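Local coordinates for conjugal transfer protein TRWB (Escherichia coli, PDB 1E9R) that probably couples DNA processing to transport in bacterial conjugation, as a membrane-anchored, ring-forming P-loop NTPase that resembles ring helicases and F1-ATPase, at residues F17-R22 with E362-R367; T352-S357 with R388-M393. All blocks are in the same frame, centred on the assembly; numbering follows the deposited sequence.

In the fold
Both contacts reach the small three-stranded antiparallel sheet that stands apart from the large mixed sheet of the P-loop NTPase core. Contact 1 pairs edge strand 16-18 with the central strand 362-368; contact 2 ties helix 350-360 to the end of the other edge strand, 384-390. Along the chain the segments alternate, 17-22, 352-357, 362-367, 388-393, with helix 350-360 running almost directly into strand 362-368. The centres lie about 14 Å apart, and a probable hydrogen bond from H363 N to E389 O, 2.9 Å, joins the two across the sheet. Both lie at subunit boundaries: R19 of one subunit reaches R390 O of the next, so the sheet takes part in assembling the hexamer.

Contact 1 of 2, residues F17-R22 with E362-R367; sequences FLRGTR and EHEVER
A classic beta bulge shifts the antiparallel register between strands 16-18 and 362-368 by one residue: L18 and R19 both face E364. E364 O takes L18 N at 2.9 Å and, weakly, R19 N, while E364 N returns a bond to R19 O at 2.7 Å. E364 sends CG anti to its backbone N (chi1 -166°) and lies alongside R19. The R19 chain, bent at chi2 and chi3, brings NH1 2.9 Å from E364 OE1 in a salt bridge; OE1 sits at the guanidinium edge but is met from above the carboxylate plane. The other guanidinium nitrogens turn to a second subunit, NE to its E396 and NH2 to its R390 O. An alanine at R19 would probably loosen both the grip on E364 and this subunit boundary, since two salt bridges and a hydrogen bond go with the guanidinium. L18 lays its CB against E364 O and crosses E366 at about a right angle, CD1 reaching E366 CG at 3.7 Å. G20 has backbone angles that call for glycine, and a CB would clash with E362 O. That same oxygen accepts T21 N at 3.0 Å and 170°, with the donor above the carbonyl plane.

Contact 2 of 2, residues T352-S357 with R388-M393; sequences TNEDMS and RERVVM
The middle of helix 350-360 is held against the end of strand 384-390 and the turn after it, where M393 is the N-cap residue of helix 394-398. R390 carries the contact. Its CB points toward the helix and lies 3.9 Å from S357 OG; CG, anti to the carbonyl carbon (chi1 -70°), passes 3.4 Å from that hydroxyl oxygen. A bend at chi2 turns the chain so that CD stays beside S357 OG, also at 3.4 Å, and beyond CD the guanidinium presents its edge to the helix. NE has a long, weak ion pair with E362. NH1 gives a hydrogen bond to S357 OG at 2.7 Å and a weak one to E354 OE1; NH2 goes to OE2 of that carboxylate at 2.9 Å, on its syn lone pair, completing the salt bridge. Two good bonds and one weak one hold the rotation of the guanidinium. The two flat groups are twisted 48° apart and the fork is uneven, with one strong arm and one weak. E354 and S357 lie three residues, nearly one turn, apart, and E354, bent at chi2, curls its tip back to meet the arginine. S357, with OG anti to its backbone N (chi1 168°), relays the grip onward: it accepts from NH1 and donates to V392 O. Alongside, a water donates to S357 O and accepts from V392 N. The S357 OG bond to V392 O is 2.7 Å long and lies in the carbonyl plane.

Contact 1 of 2, residues F17-R22 with E362-R367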
ATOM      1  N   PHE B  17      -2.847 -36.662 -22.434  1.00 42.33           N
ATOM      2  CA  PHE B  17      -2.951 -35.229 -22.203  1.00 39.43           C
ATOM      3  C   PHE B  17      -4.428 -34.914 -22.030  1.00 38.31           C
ATOM      4  O   PHE B  17      -5.245 -35.318 -22.852  1.00 38.39           O
ATOM      5  CB  PHE B  17      -2.386 -34.456 -23.397  1.00 38.81           C
ATOM      6  CG  PHE B  17      -2.698 -32.988 -23.375  1.00 38.76           C
ATOM      7  CD1 PHE B  17      -3.925 -32.516 -23.837  1.00 39.56           C
ATOM      8  CD2 PHE B  17      -1.788 -32.074 -22.853  1.00 40.70           C
ATOM      9  CE1 PHE B  17      -4.240 -31.151 -23.775  1.00 39.78           C
ATOM     10  CE2 PHE B  17      -2.096 -30.715 -22.787  1.00 39.57           C
ATOM     11  CZ  PHE B  17      -3.328 -30.256 -23.250  1.00 39.21           C
ATOM     12  N   LEU B  18      -4.774 -34.195 -20.966  1.00 35.12           N
ATOM     13  CA  LEU B  18      -6.165 -33.854 -20.703  1.00 34.38           C
ATOM     14  C   LEU B  18      -6.544 -32.429 -21.074  1.00 33.42           C
ATOM     15  O   LEU B  18      -7.401 -32.211 -21.917  1.00 33.82           O
ATOM     16  CB  LEU B  18      -6.495 -34.091 -19.228  1.00 33.63           C
ATOM     17  CG  LEU B  18      -6.549 -35.553 -18.800  1.00 35.35           C
ATOM     18  CD1 LEU B  18      -6.692 -35.677 -17.287  1.00 32.46           C
ATOM     19  CD2 LEU B  18      -7.720 -36.201 -19.511  1.00 33.63           C
ATOM     20  N   ARG B  19      -5.912 -31.450 -20.442  1.00 32.79           N
ATOM     21  CA  ARG B  19      -6.244 -30.052 -20.718  1.00 32.26           C
ATOM     22  C   ARG B  19      -5.090 -29.111 -20.407  1.00 31.25           C
ATOM     23  O   ARG B  19      -4.117 -29.496 -19.760  1.00 31.72           O
ATOM     24  CB  ARG B  19      -7.479 -29.640 -19.899  1.00 32.57           C
ATOM     25  CG  ARG B  19      -7.768 -30.573 -18.732  1.00 32.29           C
ATOM     26  CD  ARG B  19      -7.821 -29.895 -17.374  1.00 31.73           C
ATOM     27  NE  ARG B  19      -9.005 -29.068 -17.176  1.00 29.96           N
ATOM     28  CZ  ARG B  19      -9.634 -28.907 -16.009  1.00 30.64           C
ATOM     29  NH1 ARG B  19      -9.212 -29.524 -14.910  1.00 28.17           N
ATOM     30  NH2 ARG B  19     -10.683 -28.100 -15.937  1.00 28.89           N
ATOM     31  N   GLY B  20      -5.206 -27.869 -20.866  1.00 31.11           N
ATOM     32  CA  GLY B  20      -4.161 -26.897 -20.605  1.00 32.15           C
ATOM     33  C   GLY B  20      -3.255 -26.585 -21.786  1.00 34.55           C
ATOM     34  O   GLY B  20      -3.675 -26.632 -22.951  1.00 35.71           O
ATOM     35  N   THR B  21      -2.004 -26.263 -21.477  1.00 32.52           N
ATOM     36  CA  THR B  21      -1.014 -25.921 -22.486  1.00 33.77           C
ATOM     37  C   THR B  21      -0.359 -27.145 -23.113  1.00 35.60           C
ATOM     38  O   THR B  21       0.116 -28.042 -22.416  1.00 34.98           O
ATOM     39  CB  THR B  21       0.101 -25.023 -21.889  1.00 34.40           C
ATOM     40  OG1 THR B  21      -0.447 -23.743 -21.563  1.00 35.35           O
ATOM     41  CG2 THR B  21       1.248 -24.843 -22.882  1.00 31.80           C
ATOM     42  N   ARG B  22      -0.332 -27.170 -24.441  1.00 34.94           N
ATOM     43  CA  ARG B  22       0.281 -28.272 -25.157  1.00 35.63           C
ATOM     44  C   ARG B  22       1.643 -27.814 -25.629  1.00 35.40           C
ATOM     45  O   ARG B  22       1.781 -26.711 -26.138  1.00 35.97           O
ATOM     46  CB  ARG B  22      -0.565 -28.653 -26.368  1.00 35.28           C
ATOM     47  CG  ARG B  22      -1.942 -29.201 -26.034  1.00 35.58           C
ATOM     48  CD  ARG B  22      -2.791 -29.301 -27.284  1.00 35.00           C
ATOM     49  NE  ARG B  22      -3.074 -27.990 -27.870  1.00 35.61           N
ATOM     50  CZ  ARG B  22      -3.520 -27.806 -29.112  1.00 37.31           C
ATOM     51  NH1 ARG B  22      -3.729 -28.847 -29.907  1.00 39.98           N
ATOM     52  NH2 ARG B  22      -3.773 -26.584 -29.557  1.00 39.19           N
ATOM     53  N   GLU B 362       0.043 -24.348 -17.247  1.00 33.77           N
ATOM     54  CA  GLU B 362       0.082 -25.740 -16.790  1.00 36.26           C
ATOM     55  C   GLU B 362      -0.760 -26.622 -17.704  1.00 35.42           C
ATOM     56  O   GLU B 362      -1.520 -26.139 -18.548  1.00 34.63           O
ATOM     57  CB  GLU B 362      -0.526 -25.902 -15.391  1.00 37.82           C
ATOM     58  CG  GLU B 362      -0.063 -24.961 -14.315  1.00 41.86           C
ATOM     59  CD  GLU B 362      -0.545 -25.415 -12.941  1.00 45.79           C
ATOM     60  OE1 GLU B 362      -1.752 -25.736 -12.794  1.00 44.32           O
ATOM     61  OE2 GLU B 362       0.290 -25.448 -12.005  1.00 49.52           O
ATOM     62  N   HIS B 363      -0.633 -27.926 -17.503  1.00 35.32           N
ATOM     63  CA  HIS B 363      -1.431 -28.885 -18.248  1.00 35.62           C
ATOM     64  C   HIS B 363      -1.889 -29.947 -17.249  1.00 35.04           C
ATOM     65  O   HIS B 363      -1.264 -30.123 -16.205  1.00 32.46           O
ATOM     66  CB  HIS B 363      -0.618 -29.511 -19.415  1.00 33.15           C
ATOM     67  CG  HIS B 363       0.573 -30.323 -18.994  1.00 31.89           C
ATOM     68  ND1 HIS B 363       1.566 -30.687 -19.879  1.00 31.28           N
ATOM     69  CD2 HIS B 363       0.916 -30.877 -17.805  1.00 32.05           C
ATOM     70  CE1 HIS B 363       2.465 -31.430 -19.256  1.00 31.44           C
ATOM     71  NE2 HIS B 363       2.093 -31.562 -17.996  1.00 32.18           N
ATOM     72  N   GLU B 364      -3.013 -30.597 -17.523  1.00 36.63           N
ATOM     73  CA  GLU B 364      -3.460 -31.664 -16.648  1.00 38.18           C
ATOM     74  C   GLU B 364      -3.157 -32.894 -17.493  1.00 38.61           C
ATOM     75  O   GLU B 364      -3.449 -32.926 -18.689  1.00 36.27           O
ATOM     76  CB  GLU B 364      -4.939 -31.543 -16.317  1.00 38.91           C
ATOM     77  CG  GLU B 364      -5.316 -32.425 -15.152  1.00 42.40           C
ATOM     78  CD  GLU B 364      -6.591 -32.001 -14.497  1.00 43.63           C
ATOM     79  OE1 GLU B 364      -7.607 -31.896 -15.209  1.00 42.16           O
ATOM     80  OE2 GLU B 364      -6.577 -31.771 -13.267  1.00 50.29           O
ATOM     81  N   VAL B 365      -2.575 -33.903 -16.861  1.00 41.52           N
ATOM     82  CA  VAL B 365      -2.114 -35.087 -17.564  1.00 43.45           C
ATOM     83  C   VAL B 365      -2.301 -36.386 -16.763  1.00 45.46           C
ATOM     84  O   VAL B 365      -2.408 -36.346 -15.542  1.00 44.81           O
ATOM     85  CB  VAL B 365      -0.604 -34.835 -17.886  1.00 43.35           C
ATOM     86  CG1 VAL B 365       0.176 -36.094 -17.833  1.00 42.78           C
ATOM     87  CG2 VAL B 365      -0.463 -34.131 -19.226  1.00 40.57           C
ATOM     88  N   GLU B 366      -2.358 -37.530 -17.451  1.00 48.66           N
ATOM     89  CA  GLU B 366      -2.482 -38.837 -16.783  1.00 52.07           C
ATOM     90  C   GLU B 366      -1.188 -39.604 -17.020  1.00 54.29           C
ATOM     91  O   GLU B 366      -0.709 -39.681 -18.155  1.00 53.67           O
ATOM     92  CB  GLU B 366      -3.656 -39.648 -17.334  1.00 51.30           C
ATOM     93  CG  GLU B 366      -4.999 -38.983 -17.145  1.00 53.46           C
ATOM     94  CD  GLU B 366      -6.161 -39.870 -17.539  1.00 53.97           C
ATOM     95  OE1 GLU B 366      -6.075 -40.539 -18.592  1.00 55.39           O
ATOM     96  OE2 GLU B 366      -7.170 -39.884 -16.802  1.00 53.80           O
ATOM     97  N   ARG B 367      -0.629 -40.170 -15.953  1.00 57.73           N
ATOM     98  CA  ARG B 367       0.626 -40.917 -16.038  1.00 60.82           C
ATOM     99  C   ARG B 367       0.598 -42.301 -15.392  1.00 63.84           C
ATOM    100  O   ARG B 367      -0.146 -42.541 -14.443  1.00 63.57           O
ATOM    101  CB  ARG B 367       1.747 -40.109 -15.391  1.00 58.86           C
ATOM    102  CG  ARG B 367       2.791 -39.623 -16.353  1.00 58.29           C
ATOM    103  CD  ARG B 367       4.017 -39.201 -15.596  1.00 56.65           C
ATOM    104  NE  ARG B 367       3.758 -38.040 -14.755  1.00 56.75           N
ATOM    105  CZ  ARG B 367       3.770 -36.780 -15.183  1.00 54.70           C
ATOM    106  NH1 ARG B 367       4.030 -36.493 -16.455  1.00 51.48           N
ATOM    107  NH2 ARG B 367       3.527 -35.798 -14.327  1.00 55.42           N
TER
HETATM  108  O   HOH W   1       1.566 -30.191 -22.286  1.00 34.03           O

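Contact 2 of 2, residues T352-S357 with R388-M393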
ATOM      1  N   THR B 352      10.389 -13.055 -12.180  1.00 31.29           N
ATOM      2  CA  THR B 352      10.027 -12.965 -13.576  1.00 30.13           C
ATOM      3  C   THR B 352       9.974 -14.361 -14.179  1.00 30.44           C
ATOM      4  O   THR B 352       9.156 -14.635 -15.056  1.00 28.69           O
ATOM      5  CB  THR B 352      11.030 -12.110 -14.345  1.00 28.99           C
ATOM      6  OG1 THR B 352      10.922 -10.752 -13.899  1.00 30.78           O
ATOM      7  CG2 THR B 352      10.757 -12.172 -15.843  1.00 27.40           C
ATOM      8  N   ASN B 353      10.842 -15.251 -13.714  1.00 29.08           N
ATOM      9  CA  ASN B 353      10.843 -16.611 -14.228  1.00 30.89           C
ATOM     10  C   ASN B 353       9.543 -17.312 -13.846  1.00 31.61           C
ATOM     11  O   ASN B 353       8.977 -18.074 -14.631  1.00 29.30           O
ATOM     12  CB  ASN B 353      12.054 -17.365 -13.700  1.00 32.15           C
ATOM     13  CG  ASN B 353      13.349 -16.805 -14.245  1.00 34.68           C
ATOM     14  OD1 ASN B 353      13.419 -16.421 -15.417  1.00 35.78           O
ATOM     15  ND2 ASN B 353      14.384 -16.758 -13.410  1.00 35.51           N
ATOM     16  N   GLU B 354       9.064 -17.043 -12.640  1.00 31.32           N
ATOM     17  CA  GLU B 354       7.806 -17.621 -12.193  1.00 30.94           C
ATOM     18  C   GLU B 354       6.670 -17.049 -13.051  1.00 30.17           C
ATOM     19  O   GLU B 354       5.743 -17.744 -13.425  1.00 30.29           O
ATOM     20  CB  GLU B 354       7.576 -17.280 -10.728  1.00 29.49           C
ATOM     21  CG  GLU B 354       6.126 -17.419 -10.301  1.00 31.60           C
ATOM     22  CD  GLU B 354       5.619 -18.841 -10.369  1.00 34.31           C
ATOM     23  OE1 GLU B 354       6.443 -19.784 -10.429  1.00 33.15           O
ATOM     24  OE2 GLU B 354       4.381 -19.011 -10.350  1.00 33.44           O
ATOM     25  N   ASP B 355       6.767 -15.766 -13.351  1.00 30.39           N
ATOM     26  CA  ASP B 355       5.795 -15.047 -14.174  1.00 32.95           C
ATOM     27  C   ASP B 355       5.750 -15.691 -15.569  1.00 32.04           C
ATOM     28  O   ASP B 355       4.679 -16.010 -16.094  1.00 28.77           O
ATOM     29  CB  ASP B 355       6.245 -13.566 -14.251  1.00 39.09           C
ATOM     30  CG  ASP B 355       5.279 -12.660 -15.020  1.00 42.72           C
ATOM     31  OD1 ASP B 355       4.182 -13.099 -15.435  1.00 46.53           O
ATOM     32  OD2 ASP B 355       5.639 -11.477 -15.203  1.00 49.07           O
ATOM     33  N   MET B 356       6.928 -15.879 -16.158  1.00 30.35           N
ATOM     34  CA  MET B 356       7.040 -16.478 -17.479  1.00 33.64           C
ATOM     35  C   MET B 356       6.544 -17.927 -17.461  1.00 31.78           C
ATOM     36  O   MET B 356       5.847 -18.365 -18.378  1.00 31.34           O
ATOM     37  CB  MET B 356       8.494 -16.384 -17.966  1.00 37.99           C
ATOM     38  CG  MET B 356       8.907 -14.960 -18.351  1.00 42.26           C
ATOM     39  SD  MET B 356       7.802 -14.193 -19.658  1.00 52.01           S
ATOM     40  CE  MET B 356       6.321 -13.530 -18.689  1.00 48.93           C
ATOM     41  N   SER B 357       6.892 -18.662 -16.411  1.00 30.29           N
ATOM     42  CA  SER B 357       6.448 -20.043 -16.267  1.00 29.46           C
ATOM     43  C   SER B 357       4.921 -20.091 -16.238  1.00 29.59           C
ATOM     44  O   SER B 357       4.293 -20.861 -16.970  1.00 28.77           O
ATOM     45  CB  SER B 357       6.999 -20.636 -14.972  1.00 28.18           C
ATOM     46  OG  SER B 357       6.371 -21.873 -14.670  1.00 32.39           O
ATOM     47  N   ARG B 388      -1.517 -32.072 -12.296  1.00 48.88           N
ATOM     48  CA  ARG B 388      -1.454 -30.718 -12.850  1.00 46.07           C
ATOM     49  C   ARG B 388      -0.019 -30.235 -12.634  1.00 44.46           C
ATOM     50  O   ARG B 388       0.534 -30.397 -11.543  1.00 43.77           O
ATOM     51  CB  ARG B 388      -2.403 -29.782 -12.121  1.00 46.97           C
ATOM     52  CG  ARG B 388      -3.805 -29.735 -12.670  1.00 50.25           C
ATOM     53  CD  ARG B 388      -4.629 -28.857 -11.756  1.00 52.63           C
ATOM     54  NE  ARG B 388      -3.810 -27.742 -11.289  1.00 54.37           N
ATOM     55  CZ  ARG B 388      -3.764 -27.324 -10.029  1.00 54.69           C
ATOM     56  NH1 ARG B 388      -4.500 -27.929  -9.105  1.00 56.82           N
ATOM     57  NH2 ARG B 388      -2.983 -26.301  -9.697  1.00 55.02           N
ATOM     58  N   GLU B 389       0.578 -29.646 -13.668  1.00 42.10           N
ATOM     59  CA  GLU B 389       1.953 -29.165 -13.586  1.00 40.09           C
ATOM     60  C   GLU B 389       2.291 -28.135 -14.652  1.00 36.50           C
ATOM     61  O   GLU B 389       1.605 -28.030 -15.667  1.00 34.94           O
ATOM     62  CB  GLU B 389       2.932 -30.344 -13.695  1.00 39.96           C
ATOM     63  CG  GLU B 389       2.497 -31.431 -14.667  1.00 43.40           C
ATOM     64  CD  GLU B 389       3.532 -32.535 -14.825  1.00 43.91           C
ATOM     65  OE1 GLU B 389       4.098 -32.985 -13.798  1.00 41.87           O
ATOM     66  OE2 GLU B 389       3.766 -32.959 -15.984  1.00 43.56           O
ATOM     67  N   ARG B 390       3.358 -27.377 -14.401  1.00 33.44           N
ATOM     68  CA  ARG B 390       3.826 -26.359 -15.334  1.00 32.85           C
ATOM     69  C   ARG B 390       4.455 -27.050 -16.522  1.00 31.92           C
ATOM     70  O   ARG B 390       5.285 -27.941 -16.362  1.00 33.22           O
ATOM     71  CB  ARG B 390       4.893 -25.452 -14.699  1.00 32.27           C
ATOM     72  CG  ARG B 390       4.400 -24.502 -13.627  1.00 29.26           C
ATOM     73  CD  ARG B 390       3.392 -23.493 -14.168  1.00 31.00           C
ATOM     74  NE  ARG B 390       2.779 -22.737 -13.080  1.00 30.86           N
ATOM     75  CZ  ARG B 390       3.413 -21.822 -12.348  1.00 31.49           C
ATOM     76  NH1 ARG B 390       4.691 -21.520 -12.579  1.00 24.58           N
ATOM     77  NH2 ARG B 390       2.773 -21.225 -11.353  1.00 26.68           N
ATOM     78  N   VAL B 391       4.062 -26.649 -17.716  1.00 31.30           N
ATOM     79  CA  VAL B 391       4.650 -27.227 -18.905  1.00 31.48           C
ATOM     80  C   VAL B 391       6.143 -26.873 -18.861  1.00 33.44           C
ATOM     81  O   VAL B 391       7.008 -27.696 -19.178  1.00 33.88           O
ATOM     82  CB  VAL B 391       3.971 -26.643 -20.161  1.00 31.96           C
ATOM     83  CG1 VAL B 391       4.706 -27.070 -21.426  1.00 32.98           C
ATOM     84  CG2 VAL B 391       2.519 -27.110 -20.207  1.00 30.36           C
ATOM     85  N   VAL B 392       6.433 -25.646 -18.434  1.00 32.97           N
ATOM     86  CA  VAL B 392       7.807 -25.156 -18.316  1.00 32.73           C
ATOM     87  C   VAL B 392       8.006 -24.638 -16.899  1.00 34.22           C
ATOM     88  O   VAL B 392       7.289 -23.735 -16.471  1.00 33.25           O
ATOM     89  CB  VAL B 392       8.079 -23.983 -19.281  1.00 31.03           C
ATOM     90  CG1 VAL B 392       9.531 -23.548 -19.161  1.00 29.61           C
ATOM     91  CG2 VAL B 392       7.743 -24.386 -20.708  1.00 29.08           C
ATOM     92  N   MET B 393       8.967 -25.210 -16.180  1.00 34.62           N
ATOM     93  CA  MET B 393       9.263 -24.809 -14.805  1.00 34.85           C
ATOM     94  C   MET B 393      10.019 -23.494 -14.754  1.00 35.33           C
ATOM     95  O   MET B 393      10.765 -23.163 -15.671  1.00 33.28           O
ATOM     96  CB  MET B 393      10.121 -25.865 -14.113  1.00 36.68           C
ATOM     97  CG  MET B 393       9.369 -26.897 -13.311  1.00 38.45           C
ATOM     98  SD  MET B 393      10.513 -28.134 -12.664  1.00 42.69           S
ATOM     99  CE  MET B 393      11.103 -27.367 -11.139  1.00 37.87           C
TER
HETATM  100  O   HOH W   2       4.604 -23.505 -17.841  1.00 26.96           O